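PDB 1RVK: isomerase/lactonizing enzyme, which is of unknown function but binds magnesium and, as an enolase superfamily member, probably acts on a carboxylate substrate through a metal-stabilised enolate. Local coordinates for residues A[9-14]-A[343-348]; A[32-37]-A[52-57]; A[100-105]-A[282-287]. All coordinates share one frame; numbering follows the deposited sequence.

Interaction 1: residues A[9-14]-A[343-348]; sequences RVFRTT and HDYLKS
Asp344 turns its carboxylate onto Thr13 and Thr14, near the end of strand 3-15, and gives each of them one oxygen. It sits second in a type I turn from His343 to Leu346, and its CG, held between its own backbone N and carbonyl carbon (chi1 50°), is placed 3.4 Å from Thr13 OG1. Thr13 OG1 donates to Asp344 OD1 at 2.6 Å, approaching on the syn side but somewhat out of the carboxylate plane. Thr14 N reaches Asp344 OD2 at 2.8 Å, also syn, along a fairly straight bond (167°). A water joins the two backbones as well: it donates to Thr14 O and accepts from Asp344 N. Next in the turn, Tyr345 packs on Phe11. The two rings form an offset edge-to-face pair, with centroids 5.2 Å apart and planes at 69°. The edge of Phe11 points to the Tyr345 face, where its CZ lies off-centre; His343 CB lies over the opposite face, toward the rim. Phe11 CE2 also rests 3.6 Å from Tyr345 CB. Thr13 OG1 stands at the tyrosine's edge, 3.6 Å from Tyr345 CD2. Leu346 N closes the turn on His343 O at 3.2 Å. Phe375 of helix 373-378 packs on both Asp344 and Tyr345. The contact thus ties an outer strand of the N-terminal domain sheet to the loop between strands 328-333 and 358-360 of the barrel domain. With a hydroxyl and a backbone N-H donating to its two oxygens, the carboxylate of Asp344 is held in rotation and is probably ionised, and the Phe11-Tyr345 pair adds apolar packing next to this polar grip.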
loop_
_atom_site.group_PDB
_atom_site.type_symbol
_atom_site.label_atom_id
_atom_site.label_comp_id
_atom_site.label_asym_id
_atom_site.label_seq_id
_atom_site.Cartn_x
_atom_site.Cartn_y
_atom_site.Cartn_z
ATOM N N ARG A 9 -7.982 20.206 2.724
ATOM C CA ARG A 9 -7.022 21.233 2.350
ATOM C C ARG A 9 -6.129 20.663 1.262
ATOM O O ARG A 9 -5.428 19.672 1.476
ATOM C CB ARG A 9 -6.174 21.644 3.560
ATOM C CG ARG A 9 -6.961 22.350 4.655
ATOM C CD ARG A 9 -6.082 22.668 5.854
ATOM N NE ARG A 9 -6.762 23.539 6.810
ATOM C CZ ARG A 9 -7.839 23.196 7.511
ATOM N NH1 ARG A 9 -8.371 21.988 7.374
ATOM N NH2 ARG A 9 -8.390 24.067 8.347
ATOM N N VAL A 10 -6.177 21.280 0.087
ATOM C CA VAL A 10 -5.362 20.837 -1.032
ATOM C C VAL A 10 -4.137 21.735 -1.115
ATOM O O VAL A 10 -4.243 22.961 -1.031
ATOM C CB VAL A 10 -6.148 20.910 -2.360
ATOM C CG1 VAL A 10 -5.307 20.351 -3.500
ATOM C CG2 VAL A 10 -7.448 20.128 -2.233
ATOM N N PHE A 11 -2.971 21.118 -1.266
ATOM C CA PHE A 11 -1.726 21.865 -1.353
ATOM C C PHE A 11 -0.815 21.224 -2.389
ATOM O O PHE A 11 -1.101 20.130 -2.882
ATOM C CB PHE A 11 -1.022 21.881 0.004
ATOM C CG PHE A 11 -0.656 20.515 0.514
ATOM C CD1 PHE A 11 -1.612 19.701 1.113
ATOM C CD2 PHE A 11 0.645 20.035 0.375
ATOM C CE1 PHE A 11 -1.278 18.425 1.571
ATOM C CE2 PHE A 11 0.991 18.763 0.827
ATOM C CZ PHE A 11 0.026 17.955 1.427
ATOM N N ARG A 12 0.283 21.904 -2.711
ATOM C CA ARG A 12 1.232 21.396 -3.696
ATOM C C ARG A 12 2.481 20.816 -3.033
ATOM O O ARG A 12 3.107 21.465 -2.198
ATOM C CB ARG A 12 1.667 22.520 -4.645
ATOM C CG ARG A 12 0.547 23.434 -5.118
ATOM C CD ARG A 12 1.116 24.746 -5.662
ATOM N NE ARG A 12 0.105 25.799 -5.743
ATOM C CZ ARG A 12 -0.919 25.792 -6.593
ATOM N NH1 ARG A 12 -1.072 24.785 -7.442
ATOM N NH2 ARG A 12 -1.795 26.789 -6.590
ATOM N N THR A 13 2.831 19.591 -3.409
ATOM C CA THR A 13 4.025 18.941 -2.890
ATOM C C THR A 13 5.007 18.835 -4.060
ATOM O O THR A 13 4.602 18.599 -5.198
ATOM C CB THR A 13 3.717 17.526 -2.336
ATOM O OG1 THR A 13 4.922 16.937 -1.835
ATOM C CG2 THR A 13 3.142 16.629 -3.423
ATOM N N THR A 14 6.290 19.031 -3.782
ATOM C CA THR A 14 7.316 18.954 -4.816
ATOM C C THR A 14 7.893 17.548 -4.813
ATOM O O THR A 14 8.406 17.085 -3.799
ATOM C CB THR A 14 8.435 19.967 -4.553
ATOM O OG1 THR A 14 7.881 21.288 -4.560
ATOM C CG2 THR A 14 9.512 19.861 -5.621
ATOM N N HIS A 343 8.993 13.306 2.561
ATOM C CA HIS A 343 8.112 14.222 1.838
ATOM C C HIS A 343 8.287 15.627 2.393
ATOM O O HIS A 343 8.550 15.790 3.580
ATOM C CB HIS A 343 6.660 13.787 2.024
ATOM C CG HIS A 343 6.374 12.409 1.516
ATOM N ND1 HIS A 343 6.188 12.133 0.179
ATOM C CD2 HIS A 343 6.273 11.224 2.164
ATOM C CE1 HIS A 343 5.985 10.836 0.024
ATOM N NE2 HIS A 343 6.032 10.261 1.213
ATOM N N ASP A 344 8.125 16.641 1.550
ATOM C CA ASP A 344 8.289 18.011 2.021
ATOM C C ASP A 344 7.216 18.467 3.006
ATOM O O ASP A 344 7.437 19.409 3.772
ATOM C CB ASP A 344 8.384 18.998 0.841
ATOM C CG ASP A 344 7.267 18.832 -0.182
ATOM O OD1 ASP A 344 6.273 18.125 0.094
ATOM O OD2 ASP A 344 7.391 19.431 -1.276
ATOM N N TYR A 345 6.064 17.799 3.012
ATOM C CA TYR A 345 4.987 18.183 3.922
ATOM C C TYR A 345 5.000 17.426 5.253
ATOM O O TYR A 345 4.096 17.581 6.076
ATOM C CB TYR A 345 3.623 18.037 3.224
ATOM C CG TYR A 345 3.297 16.646 2.720
ATOM C CD1 TYR A 345 2.673 15.713 3.546
ATOM C CD2 TYR A 345 3.610 16.264 1.415
ATOM C CE1 TYR A 345 2.366 14.432 3.087
ATOM C CE2 TYR A 345 3.308 14.983 0.942
ATOM C CZ TYR A 345 2.686 14.074 1.785
ATOM O OH TYR A 345 2.383 12.809 1.326
ATOM N N LEU A 346 6.038 16.624 5.459
ATOM C CA LEU A 346 6.209 15.848 6.685
ATOM C C LEU A 346 7.573 16.209 7.276
ATOM O O LEU A 346 8.576 16.195 6.569
ATOM C CB LEU A 346 6.145 14.348 6.368
ATOM C CG LEU A 346 4.889 13.567 6.771
ATOM C CD1 LEU A 346 3.641 14.402 6.582
ATOM C CD2 LEU A 346 4.819 12.279 5.958
ATOM N N LYS A 347 7.610 16.532 8.563
ATOM C CA LYS A 347 8.863 16.918 9.214
ATOM C C LYS A 347 9.822 15.755 9.458
ATOM O O LYS A 347 11.036 15.949 9.516
ATOM C CB LYS A 347 8.576 17.615 10.548
ATOM C CG LYS A 347 7.764 18.899 10.440
ATOM C CD LYS A 347 7.677 19.586 11.800
ATOM C CE LYS A 347 6.899 20.886 11.738
ATOM N NZ LYS A 347 5.477 20.656 11.387
ATOM N N SER A 348 9.272 14.553 9.608
ATOM C CA SER A 348 10.077 13.356 9.858
ATOM C C SER A 348 9.453 12.192 9.104
ATOM O O SER A 348 8.303 12.278 8.677
ATOM C CB SER A 348 10.092 13.023 11.354
ATOM O OG SER A 348 10.557 14.115 12.128
HETATM O O HOH W 1 8.340 15.727 -1.087
#

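Interaction 2: residues A[32-37]-A[52-57]; sequences QVEQAM and TAPEIV
Ala36 and Thr52 form an antiparallel hydrogen-bonded pair, the last rung at which strand 47-52 lies against the central strand 30-42. Ala36 N donates to Thr52 O at 2.9 Å, and Thr52 N returns a bond to Ala36 O at 3.0 Å. Both side chains lie on the same face of the sheet. On that face Ala36 CB packs against the chain as it leaves the strand: Pro54 CA is 3.8 Å away and Val57 CG2 3.7 Å. The Pro54 ring reaches further back along the strand, its CD 3.4 Å from Glu34 O and its CG 3.9 Å from Glu34 CB. Gln35 starts out from the far side of the strand. Its CG is anti to the backbone N (chi1 177°), but the bend at chi2 (67°) puts Gln35 CD near Thr52 O, at 3.4 Å; Gln35 OE1 lies close to both Thr52 O and Thr52 N without a hydrogen bond. A 3-10 turn at 54-56 shapes the departing chain, with Ile56 N bonded to Ala53 O at 3.0 Å and Val57 N to Pro54 O. Beyond this shell, Gln35 pairs through its backbone with Phe11 of strand 3-15, while the Thr52 side chain packs on Arg99 and Val103 of helix 98-116. The three-stranded sheet of the N-terminal domain is thereby joined to its helical part. Pro54 has no N-H to offer Glu34 O; where the next strand bond would form, its ring carbons meet that oxygen instead, which is consistent with the pairing ending here and the chain turning away toward helix 59-70.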
loop_
_atom_site.group_PDB
_atom_site.type_symbol
_atom_site.label_atom_id
_atom_site.label_comp_id
_atom_site.label_asym_id
_atom_site.label_seq_id
_atom_site.Cartn_x
_atom_site.Cartn_y
_atom_site.Cartn_z
ATOM N N GLN A 32 5.436 19.992 -9.244
ATOM C CA GLN A 32 4.514 20.131 -8.129
ATOM C C GLN A 32 3.240 19.350 -8.391
ATOM O O GLN A 32 2.615 19.480 -9.443
ATOM C CB GLN A 32 4.214 21.606 -7.867
ATOM C CG GLN A 32 5.418 22.355 -7.306
ATOM C CD GLN A 32 5.067 23.720 -6.753
ATOM O OE1 GLN A 32 5.923 24.419 -6.212
ATOM N NE2 GLN A 32 3.804 24.109 -6.886
ATOM N N VAL A 33 2.874 18.521 -7.421
ATOM C CA VAL A 33 1.687 17.682 -7.514
ATOM C C VAL A 33 0.693 18.061 -6.422
ATOM O O VAL A 33 1.077 18.293 -5.280
ATOM C CB VAL A 33 2.066 16.195 -7.353
ATOM C CG1 VAL A 33 0.816 15.325 -7.370
ATOM C CG2 VAL A 33 3.019 15.784 -8.471
ATOM N N GLU A 34 -0.584 18.126 -6.777
ATOM C CA GLU A 34 -1.608 18.465 -5.800
ATOM C C GLU A 34 -1.890 17.287 -4.873
ATOM O O GLU A 34 -2.133 16.167 -5.326
ATOM C CB GLU A 34 -2.898 18.885 -6.502
ATOM C CG GLU A 34 -2.860 20.287 -7.086
ATOM C CD GLU A 34 -4.189 20.690 -7.697
ATOM O OE1 GLU A 34 -5.234 20.200 -7.221
ATOM O OE2 GLU A 34 -4.192 21.508 -8.641
ATOM N N GLN A 35 -1.848 17.552 -3.574
ATOM C CA GLN A 35 -2.107 16.538 -2.560
ATOM C C GLN A 35 -3.211 17.074 -1.655
ATOM O O GLN A 35 -3.306 18.277 -1.443
ATOM C CB GLN A 35 -0.842 16.277 -1.736
ATOM C CG GLN A 35 -1.029 15.280 -0.599
ATOM C CD GLN A 35 -1.310 13.869 -1.088
ATOM O OE1 GLN A 35 -1.640 12.984 -0.301
ATOM N NE2 GLN A 35 -1.169 13.651 -2.391
ATOM N N ALA A 36 -4.045 16.192 -1.122
ATOM C CA ALA A 36 -5.117 16.647 -0.248
ATOM C C ALA A 36 -4.988 16.080 1.159
ATOM O O ALA A 36 -4.541 14.949 1.351
ATOM C CB ALA A 36 -6.471 16.264 -0.840
HETATM N N MSE A 37 -5.363 16.886 2.146
HETATM C CA MSE A 37 -5.329 16.448 3.530
HETATM C C MSE A 37 -6.737 16.590 4.084
HETATM O O MSE A 37 -7.340 17.665 3.998
HETATM C CB MSE A 37 -4.357 17.285 4.372
HETATM C CG MSE A 37 -4.344 16.882 5.854
HETATM SE SE MSE A 37 -3.077 17.844 6.994
HETATM C CE MSE A 37 -3.944 19.578 6.982
ATOM N N THR A 52 -4.503 11.977 0.923
ATOM C CA THR A 52 -4.965 11.238 -0.250
ATOM C C THR A 52 -4.992 12.161 -1.462
ATOM O O THR A 52 -4.705 13.353 -1.349
ATOM C CB THR A 52 -6.380 10.647 -0.042
ATOM O OG1 THR A 52 -6.647 9.685 -1.070
ATOM C CG2 THR A 52 -7.438 11.741 -0.092
ATOM N N ALA A 53 -5.323 11.607 -2.623
ATOM C CA ALA A 53 -5.390 12.391 -3.850
ATOM C C ALA A 53 -6.638 13.270 -3.819
ATOM O O ALA A 53 -7.697 12.839 -3.364
ATOM C CB ALA A 53 -5.428 11.466 -5.062
ATOM N N PRO A 54 -6.530 14.507 -4.325
ATOM C CA PRO A 54 -7.629 15.479 -4.367
ATOM C C PRO A 54 -8.995 14.956 -4.820
ATOM O O PRO A 54 -10.004 15.216 -4.167
ATOM C CB PRO A 54 -7.090 16.562 -5.300
ATOM C CG PRO A 54 -5.620 16.545 -5.000
ATOM C CD PRO A 54 -5.322 15.059 -4.965
ATOM N N GLU A 55 -9.031 14.222 -5.931
ATOM C CA GLU A 55 -10.293 13.706 -6.464
ATOM C C GLU A 55 -11.058 12.791 -5.512
ATOM O O GLU A 55 -12.284 12.708 -5.566
ATOM C CB GLU A 55 -10.047 12.963 -7.785
ATOM C CG GLU A 55 -9.660 13.866 -8.947
ATOM C CD GLU A 55 -10.766 14.833 -9.333
ATOM O OE1 GLU A 55 -10.465 16.030 -9.536
ATOM O OE2 GLU A 55 -11.933 14.399 -9.441
ATOM N N ILE A 56 -10.330 12.109 -4.640
ATOM C CA ILE A 56 -10.934 11.179 -3.693
ATOM C C ILE A 56 -11.723 11.871 -2.583
ATOM O O ILE A 56 -12.659 11.294 -2.024
ATOM C CB ILE A 56 -9.836 10.264 -3.105
ATOM C CG1 ILE A 56 -9.272 9.391 -4.230
ATOM C CG2 ILE A 56 -10.391 9.402 -1.977
ATOM C CD1 ILE A 56 -7.956 8.704 -3.897
ATOM N N VAL A 57 -11.358 13.111 -2.275
ATOM C CA VAL A 57 -12.041 13.880 -1.239
ATOM C C VAL A 57 -12.522 15.220 -1.791
ATOM O O VAL A 57 -12.539 16.228 -1.081
ATOM C CB VAL A 57 -11.117 14.146 -0.031
ATOM C CG1 VAL A 57 -10.823 12.842 0.698
ATOM C CG2 VAL A 57 -9.824 14.797 -0.500
#

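Interaction 3: residues A[100-105]-A[282-287]; sequences TLAVVD and GVNDVG
Gly287 O projects onto the helix that carries Ala102 and is met by several groups. Trp82 NE1, from helix 78-89, gives it a true hydrogen bond, and the CA-H of Ala102 adds a bent C-H...O contact, Ala102 CA to Gly287 O 3.5 Å with 133° at the hydrogen. Leu101 CB lies 3.7 Å and Asp105 CB 4.1 Å from Gly287 O, so one turn of helix 98-116 lines the carbonyl oxygen. Backbone packs on backbone here: the CA atoms of Ala102 and Gly287 are 4.1 Å apart, and Ala102 CA is 3.4 Å from Gly287 C, with no side chain standing between the two. Gly287 leaves the short, weakly bonded helix of about 283-286 with a positive phi (93°), in a conformation where a beta carbon would be jammed against the carbonyl oxygen of Val286. That helix follows barrel strand 278-281 and precedes helix 289-301, so the contact lies where the N-terminal domain meets the modified TIM barrel of the enolase superfamily. The methyl of Ala102 fits against the first turn of the short helix, its CB 3.4 Å from Val283 O, with Val283 CG1 more loosely beside it. Asn284 brings OD1 to 3.9 Å from Ala102 CB; its side chain is about 12 Å from the bound magnesium ion. In Asp105 the CB is the part that faces Gly287. Its CG is anti to the backbone N (chi1 -176°), and the carboxylate this carbon carries is engaged from the barrel side, Asp105 OD1 being hydrogen-bonded to Thr290 OG1 of helix 289-301.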
loop_
_atom_site.group_PDB
_atom_site.type_symbol
_atom_site.label_atom_id
_atom_site.label_comp_id
_atom_site.label_asym_id
_atom_site.label_seq_id
_atom_site.Cartn_x
_atom_site.Cartn_y
_atom_site.Cartn_z
ATOM N N THR A 100 -12.210 6.585 -0.734
ATOM C CA THR A 100 -12.776 7.630 0.121
ATOM C C THR A 100 -13.005 7.063 1.524
ATOM O O THR A 100 -12.740 7.726 2.526
ATOM C CB THR A 100 -14.117 8.164 -0.438
ATOM O OG1 THR A 100 -13.887 8.810 -1.694
ATOM C CG2 THR A 100 -14.738 9.170 0.523
ATOM N N LEU A 101 -13.497 5.830 1.595
ATOM C CA LEU A 101 -13.725 5.188 2.883
ATOM C C LEU A 101 -12.415 5.082 3.665
ATOM O O LEU A 101 -12.385 5.292 4.878
ATOM C CB LEU A 101 -14.300 3.781 2.677
ATOM C CG LEU A 101 -15.810 3.580 2.503
ATOM C CD1 LEU A 101 -16.466 3.682 3.858
ATOM C CD2 LEU A 101 -16.391 4.591 1.526
ATOM N N ALA A 102 -11.333 4.755 2.965
ATOM C CA ALA A 102 -10.031 4.596 3.603
ATOM C C ALA A 102 -9.506 5.865 4.261
ATOM O O ALA A 102 -9.026 5.824 5.396
ATOM C CB ALA A 102 -9.009 4.087 2.589
ATOM N N VAL A 103 -9.594 6.989 3.558
ATOM C CA VAL A 103 -9.089 8.245 4.105
ATOM C C VAL A 103 -9.901 8.693 5.312
ATOM O O VAL A 103 -9.344 9.171 6.300
ATOM C CB VAL A 103 -9.098 9.366 3.047
ATOM C CG1 VAL A 103 -8.280 10.558 3.551
ATOM C CG2 VAL A 103 -8.521 8.850 1.746
ATOM N N VAL A 104 -11.218 8.535 5.235
ATOM C CA VAL A 104 -12.083 8.927 6.341
ATOM C C VAL A 104 -11.810 8.059 7.570
ATOM O O VAL A 104 -11.689 8.566 8.686
ATOM C CB VAL A 104 -13.569 8.803 5.956
ATOM C CG1 VAL A 104 -14.444 9.107 7.160
ATOM C CG2 VAL A 104 -13.893 9.760 4.820
ATOM N N ASP A 105 -11.713 6.750 7.360
ATOM C CA ASP A 105 -11.453 5.816 8.452
ATOM C C ASP A 105 -10.092 6.126 9.078
ATOM O O ASP A 105 -9.942 6.102 10.298
ATOM C CB ASP A 105 -11.470 4.372 7.925
ATOM C CG ASP A 105 -11.310 3.338 9.029
ATOM O OD1 ASP A 105 -12.224 3.204 9.871
ATOM O OD2 ASP A 105 -10.267 2.653 9.052
ATOM N N GLY A 282 -4.762 -4.181 2.146
ATOM C CA GLY A 282 -4.104 -2.892 2.129
ATOM C C GLY A 282 -5.135 -1.878 2.560
ATOM O O GLY A 282 -6.304 -2.004 2.198
ATOM N N VAL A 283 -4.723 -0.882 3.335
ATOM C CA VAL A 283 -5.668 0.126 3.800
ATOM C C VAL A 283 -6.424 0.776 2.645
ATOM O O VAL A 283 -7.648 0.924 2.703
ATOM C CB VAL A 283 -4.955 1.207 4.634
ATOM C CG1 VAL A 283 -5.915 2.338 4.960
ATOM C CG2 VAL A 283 -4.426 0.583 5.920
ATOM N N ASN A 284 -5.711 1.153 1.589
ATOM C CA ASN A 284 -6.373 1.778 0.448
ATOM C C ASN A 284 -7.196 0.794 -0.368
ATOM O O ASN A 284 -8.162 1.179 -1.031
ATOM C CB ASN A 284 -5.353 2.453 -0.476
ATOM C CG ASN A 284 -4.933 3.811 0.026
ATOM O OD1 ASN A 284 -5.533 4.348 0.954
ATOM N ND2 ASN A 284 -3.907 4.384 -0.595
ATOM N N ASP A 285 -6.818 -0.478 -0.316
ATOM C CA ASP A 285 -7.508 -1.494 -1.089
ATOM C C ASP A 285 -8.814 -2.004 -0.500
ATOM O O ASP A 285 -9.718 -2.385 -1.247
ATOM C CB ASP A 285 -6.567 -2.672 -1.333
ATOM C CG ASP A 285 -5.283 -2.249 -2.012
ATOM O OD1 ASP A 285 -5.342 -1.779 -3.171
ATOM O OD2 ASP A 285 -4.217 -2.375 -1.379
ATOM N N VAL A 286 -8.930 -2.013 0.821
ATOM C CA VAL A 286 -10.155 -2.518 1.434
ATOM C C VAL A 286 -10.989 -1.471 2.152
ATOM O O VAL A 286 -11.966 -1.804 2.824
ATOM C CB VAL A 286 -9.856 -3.683 2.399
ATOM C CG1 VAL A 286 -9.125 -4.794 1.646
ATOM C CG2 VAL A 286 -9.033 -3.195 3.580
ATOM N N GLY A 287 -10.605 -0.205 2.019
ATOM C CA GLY A 287 -11.387 0.854 2.631
ATOM C C GLY A 287 -11.032 1.337 4.020
ATOM O O GLY A 287 -11.905 1.823 4.738
#

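Interactions 1 and 2 meet on one antiparallel sheet of the N-terminal domain: strands 3-15 and 30-42 are neighbours, and backbone bonds between them bridge the two contacts, whose centres are about 11 Å apart. Interaction 2 passes on to interaction 3, about 15 Å away between centres, through helix 98-116, where Ile56 O bonds Thr100 OG1. Interactions 1 and 3 do not touch; their centres are about 20 Å apart. Along the chain, interaction 2 closes before interaction 3 opens, and interaction 1 encloses both. Interactions 1 and 3 thus fasten the N-terminal domain to the barrel domain at two separate places, with interaction 2 lying within the N-terminal domain.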